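Local coordinates for 1-Cys peroxiredoxin (Vibrio vulnificus MO6-24/O, PDB 5K2I), which probably reduces peroxides through a single redox-active cysteine, with a suggested role in scavenging nitric oxide as well, at residues V81-A84 and W85-Q89; T45-S49 and E50-P54; I128-G132 and V133-L137. One frame throughout, in Å; residues are numbered along the deposited sequence. Where two conformers were deposited one is given.

Contact 1. Residues V81-A84 and W85-Q89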
ATOM      1  N   VAL A  81      -0.286  -4.493  23.242  1.00  7.27           N
ATOM      2  CA  VAL A  81       0.418  -4.134  22.016  1.00  8.67           C
ATOM      3  C   VAL A  81       0.150  -2.674  21.643  1.00  8.06           C
ATOM      4  O   VAL A  81       1.064  -1.964  21.233  1.00  9.30           O
ATOM      5  CB  VAL A  81       0.024  -5.071  20.864  1.00  8.83           C
ATOM      6  CG1 VAL A  81       0.595  -4.572  19.541  1.00  9.38           C
ATOM      7  CG2 VAL A  81       0.523  -6.474  21.150  1.00  9.40           C
ATOM      8  N   MET A  82      -1.087  -2.201  21.815  1.00  8.49           N
ATOM      9  CA  MET A  82      -1.382  -0.804  21.483  1.00  9.05           C
ATOM     10  C   MET A  82      -0.626   0.181  22.384  1.00  7.89           C
ATOM     11  O   MET A  82      -0.134   1.213  21.912  1.00  8.51           O
ATOM     12  CB  MET A  82      -2.889  -0.520  21.544  1.00  9.40           C
ATOM     13  CG  MET A  82      -3.703  -1.212  20.444  1.00 10.23           C
ATOM     14  SD  MET A  82      -3.197  -0.739  18.765  1.00  9.98           S
ATOM     15  CE  MET A  82      -3.871   0.916  18.655  1.00 11.87           C
ATOM     16  N   LYS A  83      -0.528  -0.139  23.674  1.00  8.79           N
ATOM     17  CA  LYS A  83       0.246   0.681  24.589  1.00 10.48           C
ATOM     18  C   LYS A  83       1.718   0.712  24.180  1.00  9.10           C
ATOM     19  O   LYS A  83       2.330   1.776  24.146  1.00 10.94           O
ATOM     20  CB  LYS A  83       0.094   0.163  26.019  1.00 11.70           C
ATOM     21  CG  LYS A  83       0.878   0.962  27.049  1.00 14.78           C
ATOM     22  CD  LYS A  83       0.495   0.524  28.457  1.00 19.07           C
ATOM     23  CE  LYS A  83       1.207   1.361  29.505  1.00 25.41           C
ATOM     24  NZ  LYS A  83       2.672   1.133  29.428  1.00 36.10           N
ATOM     25  N   ALA A  84       2.265  -0.449  23.829  1.00  7.88           N
ATOM     26  CA  ALA A  84       3.666  -0.534  23.431  1.00 10.16           C
ATOM     27  C   ALA A  84       3.915   0.276  22.165  1.00 10.58           C
ATOM     28  O   ALA A  84       4.942   0.935  22.023  1.00 13.07           O
ATOM     29  CB  ALA A  84       4.069  -1.970  23.227  1.00 11.38           C
ATOM     30  N   TRP A  85       2.958   0.247  21.246  1.00  8.81           N
ATOM     31  CA  TRP A  85       3.120   0.945  19.978  1.00  9.62           C
ATOM     32  C   TRP A  85       3.101   2.457  20.174  1.00 10.43           C
ATOM     33  O   TRP A  85       3.922   3.184  19.597  1.00 11.14           O
ATOM     34  CB  TRP A  85       2.020   0.522  19.008  1.00  9.10           C
ATOM     35  CG  TRP A  85       2.198   1.021  17.600  1.00 10.72           C
ATOM     36  CD1 TRP A  85       3.372   1.124  16.893  1.00 10.71           C
ATOM     37  CD2 TRP A  85       1.163   1.477  16.727  1.00  9.41           C
ATOM     38  NE1 TRP A  85       3.118   1.612  15.634  1.00 10.73           N
ATOM     39  CE2 TRP A  85       1.771   1.845  15.505  1.00 10.34           C
ATOM     40  CE3 TRP A  85      -0.223   1.615  16.865  1.00  9.10           C
ATOM     41  CZ2 TRP A  85       1.040   2.343  14.417  1.00  9.99           C
ATOM     42  CZ3 TRP A  85      -0.954   2.106  15.781  1.00  9.71           C
ATOM     43  CH2 TRP A  85      -0.317   2.476  14.579  1.00 11.68           C
ATOM     44  N   GLY A  86       2.173   2.937  20.998  1.00 10.29           N
ATOM     45  CA  GLY A  86       2.151   4.354  21.333  1.00 10.81           C
ATOM     46  C   GLY A  86       3.453   4.818  21.980  1.00 11.93           C
ATOM     47  O   GLY A  86       3.965   5.891  21.661  1.00 13.88           O
ATOM     48  N   GLU A  87       3.994   4.004  22.881  1.00 10.61           N
ATOM     49  CA  GLU A  87       5.265   4.336  23.533  1.00 11.70           C
ATOM     50  C   GLU A  87       6.418   4.379  22.521  1.00 12.00           C
ATOM     51  O   GLU A  87       7.232   5.306  22.549  1.00 15.67           O
ATOM     52  CB  GLU A  87       5.559   3.341  24.664  1.00 13.58           C
ATOM     53  CG  GLU A  87       4.673   3.568  25.878  1.00 17.60           C
ATOM     54  CD  GLU A  87       4.656   2.399  26.845  1.00 24.91           C
ATOM     55  OE1 GLU A  87       5.293   1.366  26.554  1.00 28.59           O
ATOM     56  OE2 GLU A  87       3.993   2.522  27.898  1.00 30.07           O
ATOM     57  N   ALA A  88       6.470   3.402  21.615  1.00 12.09           N
ATOM     58  CA  ALA A  88       7.524   3.351  20.601  1.00 14.14           C
ATOM     59  C   ALA A  88       7.491   4.556  19.664  1.00 15.87           C
ATOM     60  O   ALA A  88       8.531   4.980  19.149  1.00 18.69           O
ATOM     61  CB  ALA A  88       7.413   2.066  19.797  1.00 14.22           C
ATOM     62  N   GLN A  89       6.297   5.092  19.430  1.00 12.21           N
ATOM     63  CA  GLN A  89       6.111   6.230  18.537  1.00 14.28           C
ATOM     64  C   GLN A  89       6.062   7.555  19.294  1.00 14.14           C
ATOM     65  O   GLN A  89       5.867   8.590  18.678  1.00 15.05           O
ATOM     66  CB  GLN A  89       4.828   6.056  17.710  1.00 13.43           C
ATOM     67  CG  GLN A  89       4.912   4.992  16.611  1.00 14.46           C
ATOM     68  CD  GLN A  89       5.157   5.602  15.237  1.00 15.75           C
ATOM     69  OE1 GLN A  89       5.186   6.818  15.096  1.00 14.30           O
ATOM     70  NE2 GLN A  89       5.312   4.758  14.218  1.00 15.83           N
TER
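Lys83 and Glu87, one turn apart on the helix, form a salt bridge modelled very short: NZ of Lys83 lies 2.5 Å from OE2 of Glu87, so the exact length is doubtful although the pairing is plain. Lys83 runs out extended, CG opposite the backbone N, and bends at its last torsion (chi4 -65°), which turns the ammonium group toward the carboxylate. The glutamate starts back across the Lys83 carbonyl, its CG 3.4 Å from Lys83 O, before its own chain extends to meet the lysine.

Met82 and Trp85 leave the helix on another side and lie next to each other, pointing the same way. Bends at chi2 and chi3 bring the methionine methyl to the indole edge near the ring plane, CE of Met82 4.1 Å from CE3 of Trp85. SD of Met82 is 5.5 Å from the six-membered ring centroid of Trp85: a Met-aromatic contact with the sulfur oblique to the ring and the methyl at its edge. Both side chains also pack on Met96 of strand 95-98 and on Ser73 of strand 70-75, placing helix 79-88 against the sheet in a beta-alpha-beta unit.

Backbone bonds from Trp85 N to Val81 O and from Ala88 N to Ala84 O, each 2.9 Å, keep the turns regular. Chemically the helix is two-sided: an ion pair on its exposed side, sulfur and indole buried against the strands.

Contact 2. Residues T45-S49 and E50-P54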
ATOM      1  N   THR A  45       2.730  -2.109  11.991  1.00 11.37           N
ATOM      2  CA  THR A  45       2.747  -2.436  10.562  1.00 11.71           C
ATOM      3  C   THR A  45       3.005  -1.181   9.730  1.00 12.73           C
ATOM      4  O   THR A  45       2.772  -0.058  10.179  1.00 14.03           O
ATOM      5  CB  THR A  45       1.426  -3.126  10.075  1.00 12.00           C
ATOM      6  OG1 THR A  45       0.336  -2.194  10.096  1.00 14.27           O
ATOM      7  CG2 THR A  45       1.119  -4.351  10.910  1.00 14.71           C
ATOM      8  N   PRO A  46       3.506  -1.361   8.504  1.00 12.90           N
ATOM      9  CA  PRO A  46       3.803  -0.153   7.735  1.00 16.69           C
ATOM     10  C   PRO A  46       2.559   0.413   7.064  1.00 18.63           C
ATOM     11  O   PRO A  46       1.726  -0.319   6.513  1.00 18.45           O
ATOM     12  CB  PRO A  46       4.838  -0.629   6.716  1.00 18.09           C
ATOM     13  CG  PRO A  46       4.627  -2.092   6.596  1.00 15.24           C
ATOM     14  CD  PRO A  46       4.055  -2.585   7.897  1.00 14.31           C
ATOM     15  N   THR A  47       2.417   1.728   7.187  1.00 16.37           N
ATOM     16  CA  THR A  47       1.387   2.515   6.519  1.00 16.40           C
ATOM     17  C   THR A  47       2.099   3.801   6.137  1.00 18.43           C
ATOM     18  O   THR A  47       2.999   4.221   6.867  1.00 16.55           O
ATOM     19  CB  THR A  47       0.173   2.804   7.439  1.00 16.27           C
ATOM     20  OG1 THR A  47      -0.523   1.582   7.728  1.00 18.20           O
ATOM     21  CG2 THR A  47      -0.790   3.803   6.801  1.00 17.63           C
ATOM     22  N   CYS A  48       1.749   4.403   5.000  1.00 16.38           N
ATOM     23  CA  CYS A  48       2.267   5.729   4.655  1.00 15.48           C
ATOM     24  C   CYS A  48       2.198   6.598   5.886  1.00 15.07           C
ATOM     25  O   CYS A  48       1.143   6.708   6.498  1.00 13.86           O
ATOM     26  CB  CYS A  48       1.465   6.374   3.526  1.00 19.66           C
ATOM     27  SG  CYS A  48       1.403   5.404   2.014  1.00 33.16           S
ATOM     28  N   SER A  49       3.318   7.192   6.275  1.00 13.71           N
ATOM     29  CA  SER A  49       3.366   7.856   7.579  1.00 12.34           C
ATOM     30  C   SER A  49       2.284   8.910   7.745  1.00 11.53           C
ATOM     31  O   SER A  49       1.675   9.024   8.814  1.00 12.93           O
ATOM     32  CB  SER A  49       4.735   8.484   7.805  1.00 17.74           C
ATOM     33  OG  SER A  49       5.718   7.471   7.787  1.00 21.71           O
ATOM     34  N   GLU A  50       2.028   9.651   6.671  1.00 12.14           N
ATOM     35  CA  GLU A  50       1.034  10.713   6.666  1.00 13.59           C
ATOM     36  C   GLU A  50      -0.374  10.222   6.999  1.00 11.92           C
ATOM     37  O   GLU A  50      -1.243  11.026   7.341  1.00 13.35           O
ATOM     38  CB  GLU A  50       1.021  11.398   5.295  1.00 13.37           C
ATOM     39  CG  GLU A  50       0.506  10.478   4.194  1.00 15.40           C
ATOM     40  CD  GLU A  50       0.859  10.952   2.796  1.00 24.77           C
ATOM     41  OE1 GLU A  50      -0.059  11.423   2.087  1.00 26.72           O
ATOM     42  OE2 GLU A  50       2.045  10.830   2.401  1.00 26.69           O
ATOM     43  N   ALA A  51      -0.602   8.913   6.892  1.00 12.99           N
ATOM     44  CA  ALA A  51      -1.957   8.375   7.034  1.00 13.87           C
ATOM     45  C   ALA A  51      -2.170   7.617   8.342  1.00 15.78           C
ATOM     46  O   ALA A  51      -3.280   7.134   8.605  1.00 15.78           O
ATOM     47  CB  ALA A  51      -2.290   7.479   5.851  1.00 14.49           C
ATOM     48  N   HIS A  52      -1.132   7.495   9.167  1.00 12.92           N
ATOM     49  CA  HIS A  52      -1.348   6.900  10.482  1.00 14.44           C
ATOM     50  C   HIS A  52      -0.548   7.632  11.559  1.00 13.18           C
ATOM     51  O   HIS A  52      -0.421   8.851  11.506  1.00 11.51           O
ATOM     52  CB  HIS A  52      -1.067   5.385  10.454  1.00 13.61           C
ATOM     53  CG  HIS A  52       0.381   5.017  10.364  1.00 13.47           C
ATOM     54  ND1 HIS A  52       0.999   4.195  11.283  1.00 16.28           N
ATOM     55  CD2 HIS A  52       1.334   5.362   9.465  1.00 13.19           C
ATOM     56  CE1 HIS A  52       2.269   4.048  10.953  1.00 16.00           C
ATOM     57  NE2 HIS A  52       2.501   4.752   9.859  1.00 12.03           N
ATOM     58  N   LEU A  53      -0.060   6.910  12.558  1.00 13.17           N
ATOM     59  CA  LEU A  53       0.427   7.543  13.777  1.00 13.10           C
ATOM     60  C   LEU A  53       1.379   8.744  13.551  1.00 13.76           C
ATOM     61  O   LEU A  53       1.119   9.825  14.085  1.00 14.88           O
ATOM     62  CB  LEU A  53       1.078   6.480  14.671  1.00 18.14           C
ATOM     63  CG  LEU A  53       1.047   6.655  16.190  1.00 18.28           C
ATOM     64  CD1 LEU A  53      -0.238   7.300  16.695  1.00 14.83           C
ATOM     65  CD2 LEU A  53       1.256   5.303  16.843  1.00 14.87           C
ATOM     66  N   PRO A  54       2.452   8.588  12.746  1.00 14.29           N
ATOM     67  CA  PRO A  54       3.341   9.747  12.572  1.00 15.00           C
ATOM     68  C   PRO A  54       2.628  10.981  12.035  1.00 14.63           C
ATOM     69  O   PRO A  54       2.887  12.089  12.506  1.00 14.70           O
ATOM     70  CB  PRO A  54       4.377   9.245  11.561  1.00 14.91           C
ATOM     71  CG  PRO A  54       4.386   7.782  11.734  1.00 16.26           C
ATOM     72  CD  PRO A  54       2.971   7.402  12.034  1.00 15.14           C
TER
HETATM   73  O   HOH W   1       5.309   5.100   9.046  1.00 15.74           O
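Thr47, just before the cysteine of the peroxiredoxin PxxxTxxC motif (Thr45 and Cys48 here), meets His52 of the turn that follows. CB of Thr47 sits over one face of the imidazole, 3.7 Å from the ring centroid of His52, in a CH-pi contact offset toward the rim. Pro54 CD lies over the centre of the opposite face, so the ring is held between threonine and proline. His52 CG stands between its backbone N and carbonyl carbon (chi1 73°), which folds the ring back over Thr47.

Cys48 O comes to the ring edge near its plane, 3.3 Å from CD2 of His52. The same carbonyl accepts from Ala51 N at 2.8 Å, while Ser49 O takes a longer bond of 3.2 Å from His52 N. These are two successive 3-10 turns, and His52 then stands at the N-cap of helix 53-65. CB of Ser49 packs against CB of Pro54 at 3.8 Å.

Farther out, OG1 of Thr47 is hydrogen-bonded to Arg124, whose guanidinium also holds Pro46 O. Cys48 SG forms a disulfide with Cys48 of the second subunit, the oxidised state. That link between subunits, with Cys48 ahead of the helix, is consistent with the redox cysteine having come out of the position it holds in reduced relatives. At the ring edge, in plane, a water joins the two halves of the turn, 2.9 Å from NE2 of His52 and 2.7 Å from OG of Ser49.

Contact 3. Residues I128-G132 and V133-L137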
ATOM      1  N   ILE A 128     -14.004  11.833  11.401  1.00  8.81           N
ATOM      2  CA  ILE A 128     -14.333  12.879  12.362  1.00  8.27           C
ATOM      3  C   ILE A 128     -15.674  12.500  12.982  1.00  9.54           C
ATOM      4  O   ILE A 128     -16.643  12.241  12.266  1.00  9.58           O
ATOM      5  CB  ILE A 128     -14.424  14.266  11.710  1.00  9.63           C
ATOM      6  CG1 ILE A 128     -13.088  14.637  11.055  1.00 10.85           C
ATOM      7  CG2 ILE A 128     -14.849  15.332  12.738  1.00 11.96           C
ATOM      8  CD1 ILE A 128     -13.165  15.849  10.130  1.00 13.91           C
ATOM      9  N   ILE A 129     -15.712  12.460  14.305  1.00  8.09           N
ATOM     10  CA  ILE A 129     -16.885  12.024  15.054  1.00  8.48           C
ATOM     11  C   ILE A 129     -17.324  13.151  15.977  1.00  8.56           C
ATOM     12  O   ILE A 129     -16.539  13.617  16.795  1.00  9.38           O
ATOM     13  CB  ILE A 129     -16.585  10.765  15.883  1.00  7.98           C
ATOM     14  CG1 ILE A 129     -15.883   9.727  15.003  1.00 10.17           C
ATOM     15  CG2 ILE A 129     -17.865  10.203  16.486  1.00  9.84           C
ATOM     16  CD1 ILE A 129     -15.119   8.694  15.773  1.00 13.15           C
ATOM     17  N   ASP A 130     -18.568  13.587  15.842  1.00  8.32           N
ATOM     18  CA  ASP A 130     -19.093  14.676  16.659  1.00  8.67           C
ATOM     19  C   ASP A 130     -20.152  14.140  17.596  1.00  9.30           C
ATOM     20  O   ASP A 130     -21.213  13.710  17.151  1.00  9.14           O
ATOM     21  CB  ASP A 130     -19.666  15.783  15.779  1.00 10.82           C
ATOM     22  CG  ASP A 130     -18.586  16.559  15.040  1.00 13.14           C
ATOM     23  OD1 ASP A 130     -17.831  17.300  15.710  1.00 15.09           O
ATOM     24  OD2 ASP A 130     -18.483  16.445  13.798  1.00 14.59           O
ATOM     25  N   ASN A 131     -19.851  14.164  18.887  1.00  8.74           N
ATOM     26  CA  ASN A 131     -20.751  13.596  19.894  1.00  8.50           C
ATOM     27  C   ASN A 131     -21.206  12.186  19.494  1.00  9.08           C
ATOM     28  O   ASN A 131     -22.391  11.854  19.564  1.00 10.61           O
ATOM     29  CB  ASN A 131     -21.973  14.504  20.102  1.00 10.47           C
ATOM     30  CG  ASN A 131     -22.839  14.074  21.282  1.00 10.04           C
ATOM     31  OD1 ASN A 131     -22.345  13.736  22.362  1.00 11.83           O
ATOM     32  ND2 ASN A 131     -24.147  14.082  21.070  1.00 11.20           N
ATOM     33  N   GLY A 132     -20.267  11.369  19.034  1.00  9.44           N
ATOM     34  CA  GLY A 132     -20.588   9.990  18.703  1.00  8.56           C
ATOM     35  C   GLY A 132     -21.169   9.758  17.319  1.00  9.62           C
ATOM     36  O   GLY A 132     -21.348   8.608  16.938  1.00 10.44           O
ATOM     37  N   VAL A 133     -21.474  10.830  16.591  1.00  7.63           N
ATOM     38  CA  VAL A 133     -22.027  10.727  15.243  1.00  7.86           C
ATOM     39  C   VAL A 133     -20.903  10.839  14.224  1.00  8.08           C
ATOM     40  O   VAL A 133     -20.129  11.791  14.261  1.00  9.18           O
ATOM     41  CB  VAL A 133     -23.068  11.821  14.993  1.00  8.81           C
ATOM     42  CG1 VAL A 133     -23.626  11.727  13.582  1.00 11.12           C
ATOM     43  CG2 VAL A 133     -24.190  11.700  16.023  1.00 11.94           C
ATOM     44  N   VAL A 134     -20.801   9.872  13.318  1.00  8.02           N
ATOM     45  CA  VAL A 134     -19.795   9.931  12.261  1.00  7.16           C
ATOM     46  C   VAL A 134     -20.127  11.053  11.298  1.00 10.69           C
ATOM     47  O   VAL A 134     -21.128  10.987  10.596  1.00 11.52           O
ATOM     48  CB  VAL A 134     -19.717   8.601  11.505  1.00  8.52           C
ATOM     49  CG1 VAL A 134     -18.707   8.699  10.365  1.00 11.58           C
ATOM     50  CG2 VAL A 134     -19.338   7.485  12.477  1.00 10.15           C
ATOM     51  N   THR A 135     -19.318  12.106  11.266  1.00  8.67           N
ATOM     52  CA  THR A 135     -19.565  13.252  10.394  0.57  9.05           C
ATOM     53  C   THR A 135     -18.786  13.120   9.091  1.00 10.87           C
ATOM     54  O   THR A 135     -19.284  13.445   8.013  1.00 12.03           O
ATOM     55  CB  THR A 135     -19.183  14.561  11.097  0.57 11.03           C
ATOM     56  OG1 THR A 135     -20.026  14.734  12.241  0.57 14.38           O
ATOM     57  CG2 THR A 135     -19.337  15.746  10.159  0.57 11.29           C
ATOM     58  N   THR A 136     -17.547  12.637   9.212  1.00  9.38           N
ATOM     59  CA  THR A 136     -16.658  12.420   8.062  1.00 11.12           C
ATOM     60  C   THR A 136     -16.066  11.023   8.152  1.00  9.35           C
ATOM     61  O   THR A 136     -15.606  10.631   9.215  1.00  8.74           O
ATOM     62  CB  THR A 136     -15.502  13.445   8.016  1.00 13.18           C
ATOM     63  OG1 THR A 136     -16.027  14.764   7.822  1.00 14.61           O
ATOM     64  CG2 THR A 136     -14.548  13.121   6.880  1.00 16.73           C
ATOM     65  N   LEU A 137     -16.084  10.271   7.055  1.00  9.87           N
ATOM     66  CA  LEU A 137     -15.434   8.960   6.997  1.00 10.11           C
ATOM     67  C   LEU A 137     -14.691   8.836   5.677  1.00  8.75           C
ATOM     68  O   LEU A 137     -15.307   8.894   4.596  1.00 10.43           O
ATOM     69  CB  LEU A 137     -16.449   7.820   7.132  1.00  9.57           C
ATOM     70  CG  LEU A 137     -15.918   6.414   6.817  1.00  9.65           C
ATOM     71  CD1 LEU A 137     -14.826   5.997   7.789  1.00 10.48           C
ATOM     72  CD2 LEU A 137     -17.058   5.417   6.866  1.00 12.88           C
TER
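Backbone bonds between Ile128 and the pair Thr135 and Thr136 set the register here. Ile128 O accepts twice: Thr135 N comes nearly along the C=O axis at 2.9 Å, and Thr136 N lies in the carbonyl plane, on a lone pair, at 3.2 Å. Ile128 N in turn gives a bond to Thr136 O. Two residues facing one make a classic beta bulge, and the two short strands run antiparallel, 146° between their N-to-C directions. Nearer the turn, Asp130 N bonds to Val133 O and Val133 N to Asp130 O, both 2.9 Å.

Among polar side chains, in the conformer given, OG1 of Thr135 donates to OD2 of Asp130 at 2.8 Å, on the anti lone pair, away from the other oxygen. In that conformer OD2 is paired as well as OD1, which meets Lys34.

Apolar contact is made on the face shared by Ile128 and Thr136, which lie alongside each other, CB of Ile128 3.9 Å from CB of Thr136. Ile128 also packs on Ile153 and Ala156 of helix 150-156. On the other face Ile129 reaches Leu37 of strand 34-40.

Asn131 and Gly132 both have positive phi, at 49° and 84°, as the type I' turn requires: this is a beta hairpin of strands 120-130 and 133-139, closed by a two-residue type I' turn, with a classic bulge just beyond its tip.

Overall arrangement
Contacts 1 and 2 are neighbours: the Trp85 indole packs on the His52 ring, with CZ2 of Trp85 3.6 Å from ND1 of His52, and Gln89 rests on Leu53 and Pro54. Contact 3 lies on the opposite side of the chain's centre and touches neither. Contacts 1 and 3 are each partly buried, contact 1 because its helix lies on the sheet, contact 3 because its hairpin is part of the sheet and is packed by helix 150-156. Contact 2 is at the surface and alone reaches the second subunit, through the Cys48 disulfide and some packing of the loop. Chemistry follows place: ion pair and Met-aromatic contact on the helix, CH-pi and water at the loop, mainly main-chain bonds in the hairpin.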